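Local coordinates for cyclopenase asqI (Emericella nidulans, PDB 5YY3), which is a zinc-dependent cyclopenase that converts 4'-methoxycyclopenin into 4'-methoxyviridicatin, releasing methyl isocyanate, in aspoquinolone biosynthesis, at residues V428-D433 with Y439-I444. Residues are numbered along the deposited sequence; the frame is centred on the assembly and turned at random.
Sequences VVRLQD and YLDGHI
D441 runs alongside the R430 chain and brings OD1 in at the edge of the guanidinium, close to its plane, in a long salt bridge, 3.6 Å from R430 NH1. The same oxygen accepts a hydrogen bond of 2.6 Å from Y439 OH, which meets it nearly along its C-O axis. A tyrosine suits this place because, with CG anti to the backbone N (chi1 166°), the rigid ring carries the hydroxyl far enough from the backbone to reach both D441 and R430, whose CD lies 3.2 Å from Y439 OH. NE of the same guanidinium forms a salt bridge with E468 of strand 461-475.

Next to this polar group the backbones meet. G442, third residue of the type II turn L440-H443, has a phi of 86°, at which glycine avoids crowding of a CB against the preceding carbonyl; its N gives a weak hydrogen bond of 3.0 Å to V429 O. A water bridges the segments, accepting from L431 N and donating to L440 O and H443 O. I444 is buried: its CG2 packs 3.6 Å from R430 C, its CD1 meets V429 CG1 at 3.8 Å, and the apolar L431 suits its place by setting CD2 4.3 Å from I444 CB.

G442 and I444 form backbone hydrogen bonds with K642 of strand 636-644. The arrangement links strands 422-431 and 443-449, both antiparallel to strand 461-475, consistent with the Ig-like β-sandwich of hemocyanin-type proteins.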
ATOM      1  N   VAL A 428     -18.067  29.846 -14.345  1.00 22.87           N
ATOM      2  CA  VAL A 428     -18.503  28.479 -14.155  1.00 27.19           C
ATOM      3  C   VAL A 428     -17.706  27.501 -15.057  1.00 27.03           C
ATOM      4  O   VAL A 428     -17.405  27.813 -16.214  1.00 25.77           O
ATOM      5  CB  VAL A 428     -20.028  28.338 -14.431  1.00 25.33           C
ATOM      6  CG1 VAL A 428     -20.484  26.923 -14.210  1.00 29.65           C
ATOM      7  CG2 VAL A 428     -20.839  29.278 -13.533  1.00 21.84           C
ATOM      8  N   VAL A 429     -17.351  26.335 -14.517  1.00 26.04           N
ATOM      9  CA  VAL A 429     -16.882  25.209 -15.336  1.00 29.65           C
ATOM     10  C   VAL A 429     -17.928  24.083 -15.235  1.00 27.83           C
ATOM     11  O   VAL A 429     -18.285  23.683 -14.123  1.00 24.80           O
ATOM     12  CB  VAL A 429     -15.470  24.704 -14.879  1.00 23.51           C
ATOM     13  CG1 VAL A 429     -14.930  23.644 -15.826  1.00 24.65           C
ATOM     14  CG2 VAL A 429     -14.486  25.878 -14.791  1.00 21.76           C
ATOM     15  N   ARG A 430     -18.441  23.606 -16.375  1.00 27.01           N
ATOM     16  CA  ARG A 430     -19.575  22.655 -16.403  1.00 27.31           C
ATOM     17  C   ARG A 430     -19.393  21.574 -17.421  1.00 20.82           C
ATOM     18  O   ARG A 430     -18.709  21.778 -18.412  1.00 22.33           O
ATOM     19  CB  ARG A 430     -20.905  23.298 -16.827  1.00 32.99           C
ATOM     20  CG  ARG A 430     -21.116  24.726 -16.555  1.00 31.87           C
ATOM     21  CD  ARG A 430     -22.609  25.032 -16.642  1.00 39.10           C
ATOM     22  NE  ARG A 430     -23.078  25.492 -17.940  1.00 31.81           N
ATOM     23  CZ  ARG A 430     -24.252  26.089 -18.090  1.00 38.98           C
ATOM     24  NH1 ARG A 430     -25.030  26.241 -17.026  1.00 38.69           N
ATOM     25  NH2 ARG A 430     -24.658  26.526 -19.278  1.00 34.26           N
ATOM     26  N   LEU A 431     -20.127  20.483 -17.255  1.00 23.29           N
ATOM     27  CA  LEU A 431     -20.325  19.534 -18.342  1.00 25.35           C
ATOM     28  C   LEU A 431     -21.132  20.188 -19.461  1.00 30.75           C
ATOM     29  O   LEU A 431     -21.922  21.111 -19.229  1.00 32.28           O
ATOM     30  CB  LEU A 431     -21.052  18.284 -17.849  1.00 26.22           C
ATOM     31  CG  LEU A 431     -20.319  17.398 -16.842  1.00 25.40           C
ATOM     32  CD1 LEU A 431     -21.284  16.382 -16.247  1.00 23.43           C
ATOM     33  CD2 LEU A 431     -19.157  16.694 -17.538  1.00 23.13           C
ATOM     34  N   GLN A 432     -20.932  19.710 -20.679  1.00 27.96           N
ATOM     35  CA  GLN A 432     -21.748  20.172 -21.777  1.00 27.31           C
ATOM     36  C   GLN A 432     -23.115  19.496 -21.709  1.00 31.68           C
ATOM     37  O   GLN A 432     -24.144  20.125 -21.956  1.00 29.77           O
ATOM     38  CB  GLN A 432     -21.073  19.882 -23.104  1.00 26.46           C
ATOM     39  CG  GLN A 432     -19.927  20.805 -23.424  1.00 28.25           C
ATOM     40  CD  GLN A 432     -19.411  20.544 -24.812  1.00 28.15           C
ATOM     41  OE1 GLN A 432     -20.194  20.386 -25.756  1.00 27.86           O
ATOM     42  NE2 GLN A 432     -18.094  20.454 -24.946  1.00 27.79           N
ATOM     43  N   ASP A 433     -23.109  18.209 -21.383  1.00 32.82           N
ATOM     44  CA  ASP A 433     -24.335  17.458 -21.173  1.00 32.67           C
ATOM     45  C   ASP A 433     -24.831  17.660 -19.747  1.00 32.49           C
ATOM     46  O   ASP A 433     -24.257  17.117 -18.817  1.00 33.26           O
ATOM     47  CB  ASP A 433     -24.100  15.982 -21.458  1.00 36.59           C
ATOM     48  CG  ASP A 433     -25.313  15.118 -21.160  1.00 37.26           C
ATOM     49  OD1 ASP A 433     -26.419  15.655 -20.921  1.00 34.88           O
ATOM     50  OD2 ASP A 433     -25.152  13.882 -21.172  1.00 47.70           O
ATOM     51  N   TYR A 439     -27.102  16.366 -11.691  1.00 49.01           N
ATOM     52  CA  TYR A 439     -26.212  17.363 -12.282  1.00 44.91           C
ATOM     53  C   TYR A 439     -26.017  18.644 -11.454  1.00 41.85           C
ATOM     54  O   TYR A 439     -26.980  19.213 -10.930  1.00 43.64           O
ATOM     55  CB  TYR A 439     -26.722  17.760 -13.677  1.00 41.83           C
ATOM     56  CG  TYR A 439     -26.025  19.002 -14.158  1.00 45.30           C
ATOM     57  CD1 TYR A 439     -24.738  18.923 -14.670  1.00 41.70           C
ATOM     58  CD2 TYR A 439     -26.619  20.262 -14.045  1.00 35.27           C
ATOM     59  CE1 TYR A 439     -24.055  20.059 -15.081  1.00 38.53           C
ATOM     60  CE2 TYR A 439     -25.940  21.403 -14.447  1.00 42.96           C
ATOM     61  CZ  TYR A 439     -24.652  21.288 -14.970  1.00 39.23           C
ATOM     62  OH  TYR A 439     -23.950  22.394 -15.387  1.00 36.83           O
ATOM     63  N   LEU A 440     -24.779  19.127 -11.383  1.00 34.56           N
ATOM     64  CA  LEU A 440     -24.514  20.447 -10.811  1.00 35.35           C
ATOM     65  C   LEU A 440     -23.442  21.225 -11.594  1.00 39.44           C
ATOM     66  O   LEU A 440     -22.492  20.634 -12.117  1.00 32.85           O
ATOM     67  CB  LEU A 440     -24.085  20.318  -9.343  1.00 37.47           C
ATOM     68  CG  LEU A 440     -25.046  19.674  -8.333  1.00 45.84           C
ATOM     69  CD1 LEU A 440     -24.339  19.400  -7.010  1.00 37.68           C
ATOM     70  CD2 LEU A 440     -26.292  20.528  -8.111  1.00 34.26           C
ATOM     71  N   ASP A 441     -23.593  22.550 -11.676  1.00 35.99           N
ATOM     72  CA  ASP A 441     -22.481  23.394 -12.115  1.00 31.39           C
ATOM     73  C   ASP A 441     -21.252  23.118 -11.241  1.00 31.31           C
ATOM     74  O   ASP A 441     -21.359  23.063 -10.012  1.00 31.33           O
ATOM     75  CB  ASP A 441     -22.821  24.895 -12.026  1.00 31.69           C
ATOM     76  CG  ASP A 441     -23.846  25.346 -13.054  1.00 36.49           C
ATOM     77  OD1 ASP A 441     -24.180  24.571 -13.981  1.00 35.06           O
ATOM     78  OD2 ASP A 441     -24.303  26.505 -12.934  1.00 41.03           O
ATOM     79  N   GLY A 442     -20.086  22.974 -11.864  1.00 31.79           N
ATOM     80  CA  GLY A 442     -18.840  22.822 -11.128  1.00 26.98           C
ATOM     81  C   GLY A 442     -18.533  21.390 -10.737  1.00 24.48           C
ATOM     82  O   GLY A 442     -17.677  21.150  -9.901  1.00 32.01           O
ATOM     83  N   HIS A 443     -19.228  20.430 -11.334  1.00 25.21           N
ATOM     84  CA  HIS A 443     -18.917  19.017 -11.113  1.00 24.32           C
ATOM     85  C   HIS A 443     -18.707  18.368 -12.466  1.00 26.83           C
ATOM     86  O   HIS A 443     -19.673  18.092 -13.192  1.00 26.45           O
ATOM     87  CB  HIS A 443     -20.025  18.295 -10.316  1.00 24.24           C
ATOM     88  CG  HIS A 443     -20.252  18.876  -8.950  1.00 32.10           C
ATOM     89  ND1 HIS A 443     -19.856  18.237  -7.792  1.00 32.01           N
ATOM     90  CD2 HIS A 443     -20.794  20.055  -8.562  1.00 30.73           C
ATOM     91  CE1 HIS A 443     -20.153  18.995  -6.751  1.00 29.97           C
ATOM     92  NE2 HIS A 443     -20.722  20.106  -7.189  1.00 33.14           N
ATOM     93  N   ILE A 444     -17.440  18.140 -12.811  1.00 23.31           N
ATOM     94  CA  ILE A 444     -17.108  17.582 -14.113  1.00 24.06           C
ATOM     95  C   ILE A 444     -16.343  16.251 -13.988  1.00 26.55           C
ATOM     96  O   ILE A 444     -15.966  15.820 -12.884  1.00 23.08           O
ATOM     97  CB  ILE A 444     -16.313  18.601 -14.949  1.00 20.02           C
ATOM     98  CG1 ILE A 444     -14.996  18.972 -14.267  1.00 22.19           C
ATOM     99  CG2 ILE A 444     -17.159  19.874 -15.177  1.00 21.91           C
ATOM    100  CD1 ILE A 444     -14.176  20.022 -15.048  1.00 19.90           C
TER
HETATM  101  O   HOH W   1     -20.994  20.405 -14.408  1.00 26.29           O